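Side-chain contacts in amine Dehydrogenase (Pseudomonas putida, PDB 1JMX), which probably carries electrons through two c-type hemes as the heme-bearing subunit of a quinohemoprotein amine dehydrogenase: residues A[14-19]-A[25-30]; A[45-50]-A[127-132]; A[293-298]-A[470-475]. All blocks are in the same frame, centred on the assembly; numbering follows the deposited sequence.

Contact 1 of 3, residues A[14-19]-A[25-30]. With HEC (heme c), chain F.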
loop_
_atom_site.group_PDB
_atom_site.type_symbol
_atom_site.label_atom_id
_atom_site.label_comp_id
_atom_site.label_asym_id
_atom_site.label_seq_id
_atom_site.Cartn_x
_atom_site.Cartn_y
_atom_site.Cartn_z
ATOM N N GLY A 14 -3.664 29.946 -14.069
ATOM C CA GLY A 14 -5.050 29.600 -14.316
ATOM C C GLY A 14 -5.577 28.863 -13.098
ATOM O O GLY A 14 -6.731 29.039 -12.728
ATOM N N CYS A 15 -4.750 27.987 -12.522
ATOM C CA CYS A 15 -5.102 27.250 -11.305
ATOM C C CYS A 15 -4.154 27.751 -10.227
ATOM O O CYS A 15 -4.514 27.868 -9.059
ATOM C CB CYS A 15 -4.936 25.750 -11.492
ATOM S SG CYS A 15 -6.175 25.015 -12.534
ATOM N N HIS A 16 -2.935 28.066 -10.641
ATOM C CA HIS A 16 -1.935 28.588 -9.731
ATOM C C HIS A 16 -1.776 30.063 -10.017
ATOM O O HIS A 16 -1.607 30.476 -11.161
ATOM C CB HIS A 16 -0.629 27.828 -9.877
ATOM C CG HIS A 16 -0.722 26.422 -9.385
ATOM N ND1 HIS A 16 -0.625 26.100 -8.050
ATOM C CD2 HIS A 16 -0.977 25.264 -10.036
ATOM C CE1 HIS A 16 -0.816 24.803 -7.899
ATOM N NE2 HIS A 16 -1.032 24.271 -9.088
ATOM N N ILE A 17 -1.876 30.856 -8.963
ATOM C CA ILE A 17 -1.803 32.292 -9.101
ATOM C C ILE A 17 -0.390 32.859 -9.138
ATOM O O ILE A 17 0.474 32.475 -8.351
ATOM C CB ILE A 17 -2.699 33.024 -8.027
ATOM C CG1 ILE A 17 -1.881 33.472 -6.820
ATOM C CG2 ILE A 17 -3.848 32.112 -7.549
ATOM C CD1 ILE A 17 -1.711 34.980 -6.747
ATOM N N PRO A 18 -0.131 33.754 -10.102
ATOM C CA PRO A 18 1.167 34.404 -10.279
ATOM C C PRO A 18 1.402 35.302 -9.071
ATOM O O PRO A 18 0.496 36.020 -8.648
ATOM C CB PRO A 18 0.956 35.250 -11.535
ATOM C CG PRO A 18 -0.139 34.536 -12.265
ATOM C CD PRO A 18 -1.071 34.168 -11.155
ATOM N N GLU A 19 2.600 35.237 -8.502
ATOM C CA GLU A 19 2.930 36.047 -7.338
ATOM C C GLU A 19 4.070 37.011 -7.626
ATOM O O GLU A 19 4.485 37.767 -6.747
ATOM C CB GLU A 19 3.301 35.152 -6.158
ATOM C CG GLU A 19 2.170 34.270 -5.681
ATOM C CD GLU A 19 2.607 33.259 -4.640
ATOM O OE1 GLU A 19 1.778 32.914 -3.771
ATOM O OE2 GLU A 19 3.769 32.798 -4.693
ATOM N N SER A 25 1.617 30.401 -6.747
ATOM C CA SER A 25 1.136 29.882 -5.484
ATOM C C SER A 25 1.391 28.375 -5.419
ATOM O O SER A 25 1.313 27.683 -6.437
ATOM C CB SER A 25 -0.352 30.185 -5.310
ATOM O OG SER A 25 -1.118 29.536 -6.302
ATOM N N ARG A 26 1.733 27.900 -4.223
ATOM C CA ARG A 26 2.013 26.489 -3.963
ATOM C C ARG A 26 3.358 26.053 -4.533
ATOM O O ARG A 26 4.274 25.731 -3.784
ATOM C CB ARG A 26 0.871 25.609 -4.495
ATOM C CG ARG A 26 -0.500 26.058 -3.990
ATOM C CD ARG A 26 -0.683 25.745 -2.516
ATOM N NE ARG A 26 -1.217 24.394 -2.412
ATOM C CZ ARG A 26 -0.669 23.405 -1.727
ATOM N NH1 ARG A 26 0.437 23.578 -1.031
ATOM N NH2 ARG A 26 -1.176 22.199 -1.847
ATOM N N ILE A 27 3.483 26.131 -5.856
ATOM C CA ILE A 27 4.688 25.740 -6.592
ATOM C C ILE A 27 6.005 26.297 -6.071
ATOM O O ILE A 27 6.970 25.553 -5.905
ATOM C CB ILE A 27 4.545 26.101 -8.086
ATOM C CG1 ILE A 27 3.304 25.410 -8.654
ATOM C CG2 ILE A 27 5.795 25.692 -8.866
ATOM C CD1 ILE A 27 2.973 25.807 -10.066
ATOM N N SER A 28 6.035 27.591 -5.778
ATOM C CA SER A 28 7.253 28.238 -5.304
ATOM C C SER A 28 7.447 28.240 -3.792
ATOM O O SER A 28 8.263 29.000 -3.276
ATOM C CB SER A 28 7.296 29.678 -5.814
ATOM O OG SER A 28 7.052 29.719 -7.205
ATOM N N HIS A 29 6.743 27.365 -3.086
ATOM C CA HIS A 29 6.831 27.330 -1.630
ATOM C C HIS A 29 7.089 25.920 -1.113
ATOM O O HIS A 29 6.783 25.592 0.037
ATOM C CB HIS A 29 5.531 27.880 -1.047
ATOM C CG HIS A 29 5.038 29.101 -1.753
ATOM N ND1 HIS A 29 5.424 30.373 -1.397
ATOM C CD2 HIS A 29 4.248 29.239 -2.843
ATOM C CE1 HIS A 29 4.898 31.243 -2.240
ATOM N NE2 HIS A 29 4.180 30.581 -3.127
ATOM N N GLN A 30 7.658 25.097 -1.988
ATOM C CA GLN A 30 7.972 23.717 -1.675
ATOM C C GLN A 30 9.270 23.320 -2.380
ATOM O O GLN A 30 9.576 23.827 -3.460
ATOM C CB GLN A 30 6.835 22.812 -2.163
ATOM C CG GLN A 30 5.467 23.114 -1.568
ATOM C CD GLN A 30 4.360 22.305 -2.211
ATOM O OE1 GLN A 30 4.616 21.407 -3.013
ATOM N NE2 GLN A 30 3.123 22.629 -1.876
HETATM FE FE HEC F . -1.201 22.262 -9.389
HETATM C CHA HEC F . -1.568 21.693 -6.087
HETATM C CHB HEC F . 2.160 22.102 -9.054
HETATM C CHC HEC F . -0.838 22.862 -12.731
HETATM C CHD HEC F . -4.611 22.439 -9.735
HETATM N NA HEC F . 0.028 21.963 -7.894
HETATM C C1A HEC F . -0.280 21.741 -6.577
HETATM C C2A HEC F . 0.924 21.567 -5.775
HETATM C C3A HEC F . 1.963 21.683 -6.616
HETATM C C4A HEC F . 1.410 21.927 -7.930
HETATM C CMA HEC F . 3.430 21.579 -6.249
HETATM C CAA HEC F . 0.968 21.307 -4.286
HETATM C CBA HEC F . 1.109 19.820 -4.047
HETATM C CGA HEC F . 1.157 19.454 -2.576
HETATM O O1A HEC F . 1.080 20.346 -1.715
HETATM O O2A HEC F . 1.274 18.249 -2.281
HETATM N NB HEC F . 0.316 22.437 -10.622
HETATM C C1B HEC F . 1.676 22.341 -10.320
HETATM C C2B HEC F . 2.525 22.533 -11.448
HETATM C C3B HEC F . 1.675 22.763 -12.494
HETATM C C4B HEC F . 0.313 22.691 -11.983
HETATM C CMB HEC F . 4.068 22.498 -11.452
HETATM C CAB HEC F . 2.152 23.047 -13.904
HETATM C CBB HEC F . 2.484 21.871 -14.827
HETATM N NC HEC F . -2.456 22.577 -10.903
HETATM C C1C HEC F . -2.130 22.809 -12.233
HETATM C C2C HEC F . -3.305 22.995 -13.048
HETATM C C3C HEC F . -4.355 22.894 -12.226
HETATM C C4C HEC F . -3.833 22.620 -10.883
HETATM C CMC HEC F . -3.313 23.271 -14.551
HETATM C CAC HEC F . -5.775 23.273 -12.616
HETATM C CBC HEC F . -6.712 22.291 -13.292
HETATM N ND HEC F . -2.769 22.097 -8.173
HETATM C C1D HEC F . -4.113 22.191 -8.461
HETATM C C2D HEC F . -4.943 22.003 -7.264
HETATM C C3D HEC F . -4.050 21.794 -6.254
HETATM C C4D HEC F . -2.738 21.857 -6.827
HETATM C CMD HEC F . -6.474 22.038 -7.185
HETATM C CAD HEC F . -4.329 21.534 -4.774
HETATM C CBD HEC F . -4.619 20.090 -4.395
HETATM C CGD HEC F . -3.502 19.142 -4.760
HETATM O O1D HEC F . -3.660 18.366 -5.706
HETATM O O2D HEC F . -2.452 19.159 -4.102
#
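Ile-27 lays its CD1 over one face of the His-16 imidazole, 4.0 Å from the ring centroid, a CH-pi contact set off toward the rim. At the edge of that ring, near its plane, sit CB of Arg-26 and the heme meso carbon CHA. The Arg-26 guanidinium has CAA of the heme propionate arm over one face. The His-29 ring meets Glu-19 at its edge: His-29 NE2 donates to Glu-19 OE2 over 2.7 Å, on the syn lone pair of that oxygen, with the carboxylate turned almost perpendicular to the ring.

His-16 NE2 binds the heme iron at 2.0 Å, Met-44 supplying the other axial ligand, and Cys-15 SG is bonded to CAC; with Cys-12 these residues form the CXXCH motif of c-type cytochromes. His-16 ND1, the far nitrogen of the ring, donates to Ser-25 O at 3.0 Å from above the carbonyl plane, while Ile-27 N reaches the same oxygen from the opposite face. The His-16 bond to Ser-25 O probably limits rotation of the ligand ring. Ser-25 OG, tucked between its own backbone N and carbonyl carbon (chi1 63°), accepts from Ile-17 N at 3.1 Å, and it also bonds Asp-118 of a neighbouring subunit. Ser-25 N returns a bond to Ile-17 O.

Arg-26 NH2 makes a weak bond to propionate O1A, which Gln-30 NE2 grips at 3.1 Å, and Arg-26 NH1 forms a salt bridge with Glu-118 of the same chain. A leucine in place of Arg-26 would probably leave Glu-118 without its salt-bridge partner and the propionate with less positive charge beside it.

Segment 14-19 runs into the first strand (18-20) of a short hairpin, and 25-30 is the loop that follows its second strand (23-24). Helix 4-12 packs on Ile-27 through Leu-8 and Cys-12, and helix 116-129 meets Arg-26 and His-29.

Contact 2 of 3, residues A[45-50]-A[127-132]. With HEC (heme c), chain F.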
loop_
_atom_site.group_PDB
_atom_site.type_symbol
_atom_site.label_atom_id
_atom_site.label_comp_id
_atom_site.label_asym_id
_atom_site.label_seq_id
_atom_site.Cartn_x
_atom_site.Cartn_y
_atom_site.Cartn_z
ATOM N N GLN A 45 -2.033 15.945 -13.681
ATOM C CA GLN A 45 -2.608 15.336 -14.877
ATOM C C GLN A 45 -3.713 14.353 -14.556
ATOM O O GLN A 45 -4.782 14.390 -15.150
ATOM C CB GLN A 45 -1.537 14.601 -15.661
ATOM C CG GLN A 45 -0.400 15.459 -16.141
ATOM C CD GLN A 45 0.757 14.615 -16.570
ATOM O OE1 GLN A 45 1.705 14.422 -15.815
ATOM N NE2 GLN A 45 0.665 14.049 -17.764
ATOM N N VAL A 46 -3.435 13.466 -13.615
ATOM C CA VAL A 46 -4.371 12.432 -13.201
ATOM C C VAL A 46 -5.580 12.966 -12.423
ATOM O O VAL A 46 -6.720 12.619 -12.721
ATOM C CB VAL A 46 -3.611 11.335 -12.383
ATOM C CG1 VAL A 46 -4.556 10.496 -11.561
ATOM C CG2 VAL A 46 -2.812 10.454 -13.325
ATOM N N MET A 47 -5.322 13.855 -11.470
ATOM C CA MET A 47 -6.366 14.415 -10.622
ATOM C C MET A 47 -7.043 15.672 -11.126
ATOM O O MET A 47 -8.259 15.793 -11.032
ATOM C CB MET A 47 -5.810 14.706 -9.227
ATOM C CG MET A 47 -5.287 13.486 -8.499
ATOM S SD MET A 47 -4.620 13.848 -6.864
ATOM C CE MET A 47 -4.053 12.188 -6.407
ATOM N N HIS A 48 -6.261 16.597 -11.673
ATOM C CA HIS A 48 -6.802 17.878 -12.121
ATOM C C HIS A 48 -6.899 18.167 -13.618
ATOM O O HIS A 48 -7.138 19.311 -14.001
ATOM C CB HIS A 48 -6.064 19.007 -11.404
ATOM C CG HIS A 48 -5.994 18.820 -9.925
ATOM N ND1 HIS A 48 -7.115 18.597 -9.154
ATOM C CD2 HIS A 48 -4.941 18.769 -9.080
ATOM C CE1 HIS A 48 -6.752 18.416 -7.899
ATOM N NE2 HIS A 48 -5.437 18.517 -7.827
ATOM N N GLY A 49 -6.690 17.147 -14.449
ATOM C CA GLY A 49 -6.801 17.317 -15.888
ATOM C C GLY A 49 -5.757 18.106 -16.665
ATOM O O GLY A 49 -6.003 18.445 -17.820
ATOM N N LEU A 50 -4.603 18.384 -16.066
ATOM C CA LEU A 50 -3.534 19.119 -16.747
ATOM C C LEU A 50 -3.129 18.399 -18.037
ATOM O O LEU A 50 -2.949 17.183 -18.051
ATOM C CB LEU A 50 -2.303 19.226 -15.838
ATOM C CG LEU A 50 -1.246 20.333 -15.994
ATOM C CD1 LEU A 50 0.103 19.726 -15.695
ATOM C CD2 LEU A 50 -1.232 20.964 -17.366
ATOM N N LEU A 127 -7.189 14.349 3.313
ATOM C CA LEU A 127 -8.533 14.057 3.799
ATOM C C LEU A 127 -9.588 14.468 2.764
ATOM O O LEU A 127 -10.669 13.895 2.723
ATOM C CB LEU A 127 -8.796 14.774 5.129
ATOM C CG LEU A 127 -9.573 14.038 6.228
ATOM C CD1 LEU A 127 -10.088 15.052 7.215
ATOM C CD2 LEU A 127 -10.725 13.222 5.680
ATOM N N GLY A 128 -9.256 15.446 1.922
ATOM C CA GLY A 128 -10.186 15.897 0.901
ATOM C C GLY A 128 -10.271 14.968 -0.291
ATOM O O GLY A 128 -11.360 14.678 -0.777
ATOM N N GLN A 129 -9.112 14.496 -0.747
ATOM C CA GLN A 129 -9.014 13.587 -1.885
ATOM C C GLN A 129 -9.434 12.153 -1.516
ATOM O O GLN A 129 -10.002 11.435 -2.339
ATOM C CB GLN A 129 -7.583 13.596 -2.434
ATOM C CG GLN A 129 -7.421 12.911 -3.788
ATOM C CD GLN A 129 -8.155 13.635 -4.902
ATOM O OE1 GLN A 129 -8.495 14.806 -4.770
ATOM N NE2 GLN A 129 -8.407 12.938 -6.000
ATOM N N TRP A 130 -9.139 11.749 -0.282
ATOM C CA TRP A 130 -9.490 10.421 0.206
ATOM C C TRP A 130 -10.266 10.563 1.511
ATOM O O TRP A 130 -9.696 10.464 2.593
ATOM C CB TRP A 130 -8.231 9.572 0.419
ATOM C CG TRP A 130 -7.436 9.429 -0.821
ATOM C CD1 TRP A 130 -7.796 8.750 -1.936
ATOM C CD2 TRP A 130 -6.204 10.092 -1.132
ATOM N NE1 TRP A 130 -6.881 8.959 -2.935
ATOM C CE2 TRP A 130 -5.893 9.782 -2.470
ATOM C CE3 TRP A 130 -5.342 10.929 -0.411
ATOM C CZ2 TRP A 130 -4.757 10.281 -3.113
ATOM C CZ3 TRP A 130 -4.208 11.427 -1.048
ATOM C CH2 TRP A 130 -3.930 11.100 -2.389
ATOM N N PRO A 131 -11.588 10.814 1.420
ATOM C CA PRO A 131 -12.470 10.979 2.582
ATOM C C PRO A 131 -12.431 9.831 3.596
ATOM O O PRO A 131 -12.640 10.050 4.780
ATOM C CB PRO A 131 -13.854 11.119 1.938
ATOM C CG PRO A 131 -13.551 11.768 0.633
ATOM C CD PRO A 131 -12.351 10.983 0.169
ATOM N N SER A 132 -12.144 8.620 3.135
ATOM C CA SER A 132 -12.096 7.461 4.021
ATOM C C SER A 132 -10.857 7.427 4.910
ATOM O O SER A 132 -10.758 6.590 5.802
ATOM C CB SER A 132 -12.142 6.173 3.207
ATOM O OG SER A 132 -10.954 6.035 2.456
HETATM FE FE HEC F . -1.201 22.262 -9.389
HETATM C CHA HEC F . -1.568 21.693 -6.087
HETATM C CHB HEC F . 2.160 22.102 -9.054
HETATM C CHC HEC F . -0.838 22.862 -12.731
HETATM C CHD HEC F . -4.611 22.439 -9.735
HETATM N NA HEC F . 0.028 21.963 -7.894
HETATM C C1A HEC F . -0.280 21.741 -6.577
HETATM C C2A HEC F . 0.924 21.567 -5.775
HETATM C C3A HEC F . 1.963 21.683 -6.616
HETATM C C4A HEC F . 1.410 21.927 -7.930
HETATM C CMA HEC F . 3.430 21.579 -6.249
HETATM C CAA HEC F . 0.968 21.307 -4.286
HETATM C CBA HEC F . 1.109 19.820 -4.047
HETATM C CGA HEC F . 1.157 19.454 -2.576
HETATM O O1A HEC F . 1.080 20.346 -1.715
HETATM O O2A HEC F . 1.274 18.249 -2.281
HETATM N NB HEC F . 0.316 22.437 -10.622
HETATM C C1B HEC F . 1.676 22.341 -10.320
HETATM C C2B HEC F . 2.525 22.533 -11.448
HETATM C C3B HEC F . 1.675 22.763 -12.494
HETATM C C4B HEC F . 0.313 22.691 -11.983
HETATM C CMB HEC F . 4.068 22.498 -11.452
HETATM C CAB HEC F . 2.152 23.047 -13.904
HETATM C CBB HEC F . 2.484 21.871 -14.827
HETATM N NC HEC F . -2.456 22.577 -10.903
HETATM C C1C HEC F . -2.130 22.809 -12.233
HETATM C C2C HEC F . -3.305 22.995 -13.048
HETATM C C3C HEC F . -4.355 22.894 -12.226
HETATM C C4C HEC F . -3.833 22.620 -10.883
HETATM C CMC HEC F . -3.313 23.271 -14.551
HETATM C CAC HEC F . -5.775 23.273 -12.616
HETATM C CBC HEC F . -6.712 22.291 -13.292
HETATM N ND HEC F . -2.769 22.097 -8.173
HETATM C C1D HEC F . -4.113 22.191 -8.461
HETATM C C2D HEC F . -4.943 22.003 -7.264
HETATM C C3D HEC F . -4.050 21.794 -6.254
HETATM C C4D HEC F . -2.738 21.857 -6.827
HETATM C CMD HEC F . -6.474 22.038 -7.185
HETATM C CAD HEC F . -4.329 21.534 -4.774
HETATM C CBD HEC F . -4.619 20.090 -4.395
HETATM C CGD HEC F . -3.502 19.142 -4.760
HETATM O O1D HEC F . -3.660 18.366 -5.706
HETATM O O2D HEC F . -2.452 19.159 -4.102
HETATM O O HOH W 1 -9.555 13.949 -8.580
#
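Met-47 reaches Gln-129 and Trp-130 because its CG lies beside the backbone N (chi1 -61°) and the chain then runs fully extended, carrying SD and CE off the helix. Gln-129 comes to meet it with CG anti to N and a bend at chi2 (66°) that swings the amide across the methionine chain. Met-47 SD rests 4.0 Å from Gln-129 NE2, and no direct hydrogen bond joins the segments. The Met-47 methyl, CE, goes on to CZ2 of Trp-130 at 3.9 Å, the two side chains crossing at about a right angle. This is the apolar end of the contact.

The polar link is a water: it accepts from Gln-129 NE2 at 3.0 Å and donates weakly to the carbonyl of Met-47. The other amide atom, Gln-129 OE1, bonds Tyr-120 of a neighbouring subunit, and Trp-130 NE1 bonds an acidic side chain of another protein chain.

His-48 is sandwiched between Met-47 CB, over the centre of one face, and the heme methyl CMD, over the other. His-48 NE2 donates almost straight to propionate O1D (2.8 Å, 169°), which lies at the ring edge and in plane; this bond, with the two covered faces, is likely to fix the ring's rotation.

The end of helix 34-48 faces the C-terminal end of helix 116-129 in the heme-binding domain: His-48 touches one heme, Trp-130 the second.

Contact 3 of 3, residues A[293-298]-A[470-475]; sequences FIKAGG and LADGGQ
Lys-295 and Asp-472 bring the two backbones nearest, and even there the CA atoms stand 9.9 Å apart, so the side chains do all the bridging. Lys-295 is the last residue of strand 285-295 and the first of a type II beta turn that closes at Gly-298. Gly-297 takes the positive-phi place of that turn (phi 75°), and a side chain on Gly-298 would run into the carbonyl O of Lys-295. On the other side, residues 471-474 form the bend of a beta hairpin. Leu-470 N donates to Gln-475 O at 2.8 Å where strands 462-470 and 476-484 meet, and a weak bond from Gly-474 N to Leu-470 O spans the loop. Gly-473 and Gly-474 both take positive phi, which a glycine adopts readily.

Each segment belongs to a different E-set domain, III for 293-298 and IV for 470-475, all-beta units of immunoglobulin-like type, and the contact spans the surface seam between them. Lys-295 leaves its strand with CG anti to N and stays extended until a turn at its last torsion (chi4 60°), which sets NZ before the carboxylate. Asp-472 approaches from the opposite direction. Lys-295 NZ stands 3.8 Å from Asp-472 OD1 and 3.9 Å from Asp-472 OD2, a long salt bridge with no hydrogen bond in it, so the attraction is probably mainly electrostatic. Both ends have firmer partners: Lys-295 NZ donates to the carbonyl of Asp-363, and Asp-472 OD2 bonds the hydroxyl of Tyr-362. These two lie at the end of strand 354-362, which runs parallel beside strand 285-295, and just beyond it, where Val-365 also packs against Asp-472.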
loop_
_atom_site.group_PDB
_atom_site.type_symbol
_atom_site.label_atom_id
_atom_site.label_comp_id
_atom_site.label_asym_id
_atom_site.label_seq_id
_atom_site.Cartn_x
_atom_site.Cartn_y
_atom_site.Cartn_z
ATOM N N PHE A 293 37.302 -11.718 1.111
ATOM C CA PHE A 293 37.616 -12.751 2.091
ATOM C C PHE A 293 38.546 -13.803 1.489
ATOM O O PHE A 293 38.528 -14.044 0.277
ATOM C CB PHE A 293 36.336 -13.419 2.618
ATOM C CG PHE A 293 35.478 -14.031 1.542
ATOM C CD1 PHE A 293 35.718 -15.324 1.086
ATOM C CD2 PHE A 293 34.419 -13.314 0.986
ATOM C CE1 PHE A 293 34.918 -15.894 0.091
ATOM C CE2 PHE A 293 33.617 -13.875 -0.005
ATOM C CZ PHE A 293 33.870 -15.166 -0.451
ATOM N N ILE A 294 39.361 -14.413 2.345
ATOM C CA ILE A 294 40.294 -15.450 1.924
ATOM C C ILE A 294 40.344 -16.463 3.060
ATOM O O ILE A 294 40.582 -16.106 4.219
ATOM C CB ILE A 294 41.725 -14.871 1.614
ATOM C CG1 ILE A 294 42.682 -15.972 1.162
ATOM C CG2 ILE A 294 42.308 -14.177 2.823
ATOM C CD1 ILE A 294 42.475 -16.423 -0.248
ATOM N N LYS A 295 40.021 -17.710 2.741
ATOM C CA LYS A 295 40.040 -18.761 3.741
ATOM C C LYS A 295 41.497 -19.121 4.033
ATOM O O LYS A 295 42.331 -19.150 3.116
ATOM C CB LYS A 295 39.273 -19.988 3.249
ATOM C CG LYS A 295 39.158 -21.080 4.290
ATOM C CD LYS A 295 38.451 -22.290 3.734
ATOM C CE LYS A 295 38.372 -23.400 4.771
ATOM N NZ LYS A 295 37.624 -22.985 6.001
ATOM N N ALA A 296 41.795 -19.365 5.309
ATOM C CA ALA A 296 43.138 -19.724 5.748
ATOM C C ALA A 296 43.537 -21.042 5.101
ATOM O O ALA A 296 42.756 -22.002 5.085
ATOM C CB ALA A 296 43.186 -19.845 7.261
ATOM N N GLY A 297 44.741 -21.070 4.534
ATOM C CA GLY A 297 45.217 -22.269 3.872
ATOM C C GLY A 297 44.530 -22.443 2.533
ATOM O O GLY A 297 44.287 -23.571 2.091
ATOM N N GLY A 298 44.223 -21.323 1.883
ATOM C CA GLY A 298 43.550 -21.378 0.597
ATOM C C GLY A 298 44.233 -20.602 -0.516
ATOM O O GLY A 298 45.149 -19.815 -0.284
ATOM N N LEU A 470 25.549 -23.075 3.943
ATOM C CA LEU A 470 26.883 -22.835 3.431
ATOM C C LEU A 470 27.557 -24.032 2.770
ATOM O O LEU A 470 27.501 -25.156 3.269
ATOM C CB LEU A 470 27.763 -22.281 4.543
ATOM C CG LEU A 470 28.252 -20.857 4.317
ATOM C CD1 LEU A 470 27.095 -19.970 3.889
ATOM C CD2 LEU A 470 28.916 -20.345 5.587
ATOM N N ALA A 471 28.130 -23.781 1.598
ATOM C CA ALA A 471 28.848 -24.807 0.855
ATOM C C ALA A 471 30.098 -25.126 1.674
ATOM O O ALA A 471 30.548 -26.265 1.734
ATOM C CB ALA A 471 29.242 -24.281 -0.511
ATOM N N ASP A 472 30.613 -24.104 2.351
ATOM C CA ASP A 472 31.804 -24.224 3.183
ATOM C C ASP A 472 31.446 -24.643 4.613
ATOM O O ASP A 472 31.299 -23.792 5.493
ATOM C CB ASP A 472 32.560 -22.875 3.185
ATOM C CG ASP A 472 33.814 -22.882 4.068
ATOM O OD1 ASP A 472 34.481 -23.940 4.165
ATOM O OD2 ASP A 472 34.134 -21.812 4.648
ATOM N N GLY A 473 31.280 -25.947 4.834
ATOM C CA GLY A 473 30.973 -26.422 6.176
ATOM C C GLY A 473 29.532 -26.751 6.516
ATOM O O GLY A 473 29.256 -27.290 7.593
ATOM N N GLY A 474 28.608 -26.396 5.628
ATOM C CA GLY A 474 27.201 -26.688 5.862
ATOM C C GLY A 474 26.495 -25.925 6.973
ATOM O O GLY A 474 25.470 -26.393 7.471
ATOM N N GLN A 475 27.037 -24.773 7.371
ATOM C CA GLN A 475 26.418 -23.949 8.418
ATOM C C GLN A 475 25.163 -23.309 7.824
ATOM O O GLN A 475 25.198 -22.779 6.716
ATOM C CB GLN A 475 27.373 -22.859 8.916
ATOM C CG GLN A 475 28.654 -23.366 9.584
ATOM C CD GLN A 475 29.798 -23.630 8.588
ATOM O OE1 GLN A 475 29.593 -23.613 7.361
ATOM N NE2 GLN A 475 31.015 -23.850 9.119
#

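How the contacts relate
Contacts 1 and 2 share the heme-binding domain and both touch the same heme c, their centres 18 Å apart; contact 3 lies on the opposite side of the chain's centre, its centre about 57 Å from that of contact 2 and 62 Å from that of contact 1. Contact 2 is buried, contact 1 partly so, contact 3 at the surface. Helix 116-129 serves the first two, lending side chains around contact 1 and its final turn to contact 2. Chemistry follows place: iron coordination and direct hydrogen bonds in contact 1, methionine packing with a water in contact 2, and one long charge pair joining beta domains in contact 3, with no annotated site nearby.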